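Local coordinates for protein molinate hydrolase (Gulosibacter molinativorax, PDB 4UB9) that hydrolyses the thiocarbamate herbicide molinate and is a zinc-binding member of the amidohydrolase family, at residues 314-319 / 358-363. Numbering follows the deposited sequence.
Sequences ETIEKL and DVRMIK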
loop_
_atom_site.group_PDB
_atom_site.type_symbol
_atom_site.label_atom_id
_atom_site.label_comp_id
_atom_site.label_asym_id
_atom_site.label_seq_id
_atom_site.Cartn_x
_atom_site.Cartn_y
_atom_site.Cartn_z
ATOM N N GLU A 314 -22.422 -32.589 -16.081
ATOM C CA GLU A 314 -22.786 -32.257 -17.455
ATOM C C GLU A 314 -21.586 -31.749 -18.270
ATOM O O GLU A 314 -21.447 -32.035 -19.452
ATOM C CB GLU A 314 -23.913 -31.210 -17.404
ATOM C CG GLU A 314 -24.373 -30.730 -18.756
ATOM C CD GLU A 314 -25.018 -29.342 -18.823
ATOM O OE1 GLU A 314 -25.984 -29.116 -18.060
ATOM O OE2 GLU A 314 -24.593 -28.503 -19.684
ATOM N N THR A 315 -20.718 -30.998 -17.608
ATOM C CA THR A 315 -19.550 -30.433 -18.246
ATOM C C THR A 315 -18.533 -31.532 -18.527
ATOM O O THR A 315 -17.907 -31.545 -19.591
ATOM C CB THR A 315 -18.881 -29.356 -17.393
ATOM O OG1 THR A 315 -19.810 -28.327 -17.096
ATOM C CG2 THR A 315 -17.688 -28.738 -18.105
ATOM N N ILE A 316 -18.352 -32.443 -17.587
ATOM C CA ILE A 316 -17.440 -33.555 -17.835
ATOM C C ILE A 316 -17.947 -34.357 -19.004
ATOM O O ILE A 316 -17.164 -34.780 -19.883
ATOM C CB ILE A 316 -17.286 -34.432 -16.602
ATOM C CG1 ILE A 316 -16.394 -33.719 -15.575
ATOM C CG2 ILE A 316 -16.669 -35.757 -16.972
ATOM C CD1 ILE A 316 -16.331 -34.399 -14.227
ATOM N N GLU A 317 -19.258 -34.573 -19.049
ATOM C CA GLU A 317 -19.866 -35.346 -20.164
ATOM C C GLU A 317 -19.688 -34.690 -21.527
ATOM O O GLU A 317 -19.403 -35.349 -22.520
ATOM C CB GLU A 317 -21.342 -35.618 -19.890
ATOM C CG GLU A 317 -21.539 -36.786 -18.928
ATOM C CD GLU A 317 -22.856 -36.645 -18.159
ATOM O OE1 GLU A 317 -22.947 -37.183 -17.042
ATOM O OE2 GLU A 317 -23.801 -35.981 -18.667
ATOM N N LYS A 318 -19.748 -33.375 -21.557
ATOM C CA LYS A 318 -19.396 -32.658 -22.797
ATOM C C LYS A 318 -17.949 -32.895 -23.240
ATOM O O LYS A 318 -17.657 -32.979 -24.432
ATOM C CB LYS A 318 -19.575 -31.168 -22.648
ATOM C CG LYS A 318 -21.000 -30.713 -22.506
ATOM C CD LYS A 318 -21.106 -29.216 -22.747
ATOM C CE LYS A 318 -22.435 -28.651 -22.272
ATOM N NZ LYS A 318 -22.587 -27.255 -22.789
ATOM N N LEU A 319 -17.041 -32.951 -22.278
ATOM C CA LEU A 319 -15.637 -33.146 -22.606
ATOM C C LEU A 319 -15.448 -34.528 -23.230
ATOM O O LEU A 319 -14.683 -34.709 -24.195
ATOM C CB LEU A 319 -14.751 -33.025 -21.357
ATOM C CG LEU A 319 -14.544 -31.611 -20.810
ATOM C CD1 LEU A 319 -13.873 -31.635 -19.447
ATOM C CD2 LEU A 319 -13.710 -30.771 -21.758
ATOM N N ASP A 358 -9.543 -32.166 -10.392
ATOM C CA ASP A 358 -8.468 -32.920 -11.035
ATOM C C ASP A 358 -8.748 -34.421 -10.891
ATOM O O ASP A 358 -8.618 -35.193 -11.841
ATOM C CB ASP A 358 -7.105 -32.573 -10.433
ATOM C CG ASP A 358 -6.561 -31.218 -10.899
ATOM O OD1 ASP A 358 -7.017 -30.708 -11.950
ATOM O OD2 ASP A 358 -5.650 -30.670 -10.213
ATOM N N VAL A 359 -9.126 -34.826 -9.682
ATOM C CA VAL A 359 -9.361 -36.226 -9.390
ATOM C C VAL A 359 -10.491 -36.789 -10.251
ATOM O O VAL A 359 -10.374 -37.877 -10.816
ATOM C CB VAL A 359 -9.723 -36.432 -7.901
ATOM C CG1 VAL A 359 -10.262 -37.854 -7.667
ATOM C CG2 VAL A 359 -8.519 -36.221 -7.013
ATOM N N ARG A 360 -11.597 -36.053 -10.289
ATOM C CA ARG A 360 -12.781 -36.472 -11.048
ATOM C C ARG A 360 -12.523 -36.477 -12.548
ATOM O O ARG A 360 -13.035 -37.339 -13.269
ATOM C CB ARG A 360 -13.967 -35.613 -10.716
ATOM C CG ARG A 360 -14.423 -35.829 -9.280
ATOM C CD ARG A 360 -15.472 -34.809 -8.855
ATOM N NE ARG A 360 -16.539 -34.745 -9.849
ATOM C CZ ARG A 360 -17.118 -33.652 -10.315
ATOM N NH1 ARG A 360 -16.768 -32.432 -9.919
ATOM N NH2 ARG A 360 -18.044 -33.797 -11.216
ATOM N N MET A 361 -11.680 -35.576 -13.022
ATOM C CA MET A 361 -11.358 -35.578 -14.426
ATOM C C MET A 361 -10.582 -36.836 -14.808
ATOM O O MET A 361 -10.762 -37.414 -15.886
ATOM C CB MET A 361 -10.561 -34.346 -14.793
ATOM C CG MET A 361 -11.345 -33.084 -14.583
ATOM S SD MET A 361 -12.264 -32.518 -16.028
ATOM C CE MET A 361 -10.896 -31.882 -17.029
ATOM N N ILE A 362 -9.635 -37.180 -13.966
ATOM C CA ILE A 362 -8.784 -38.325 -14.198
ATOM C C ILE A 362 -9.664 -39.564 -14.201
ATOM O O ILE A 362 -9.571 -40.386 -15.091
ATOM C CB ILE A 362 -7.715 -38.447 -13.092
ATOM C CG1 ILE A 362 -6.594 -37.438 -13.315
ATOM C CG2 ILE A 362 -7.113 -39.869 -13.026
ATOM C CD1 ILE A 362 -5.836 -37.065 -12.048
ATOM N N LYS A 363 -10.490 -39.664 -13.173
ATOM C CA LYS A 363 -11.370 -40.790 -12.960
ATOM C C LYS A 363 -12.351 -40.980 -14.093
ATOM O O LYS A 363 -12.584 -42.084 -14.539
ATOM C CB LYS A 363 -12.140 -40.636 -11.638
ATOM C CG LYS A 363 -13.107 -41.782 -11.350
ATOM C CD LYS A 363 -12.420 -43.161 -11.472
ATOM C CE LYS A 363 -13.248 -44.240 -12.188
ATOM N NZ LYS A 363 -13.852 -45.210 -11.233
#
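Ile316 and Met361 mark the closest backbone approach, with their CA atoms 7.3 Å apart, where two helices on the outside of the amidohydrolase TIM barrel pack side by side. The axes of the two short segments come within 11.2 Å and run in broadly the same direction, crossing at -42°. At this spacing the backbones stay apart and side chains fill the gap, Ile316 and Leu319 on helix 313-322 meeting Arg360 and Met361 on helix 353-363, over a modest 182 Å² of buried surface.

Met361 bends twice along its chain, which brings its thioether across the interface to meet the Leu319 side chain at roughly a right angle; Leu319 CD1 lies 3.8 Å from Met361 CE, while Ile316 CG1 is a looser neighbour of SD. Ser326 of strand 326-328 touches both Leu319 and Met361, which places this apolar patch against the strand, and the Met361 side chain lies about 10 Å from that of the zinc ligand His302.

In Arg360, which is partly exposed, a bend at chi3 (50°) turns the guanidinium over Ile316. Its NH1 is anchored by a hydrogen bond to the carbonyl oxygen of Ile311, and a weak, long ion pair links NH2 to Glu313. Ile316 CD1 lies over one face of the planar group, 3.5 Å from Arg360 NH2.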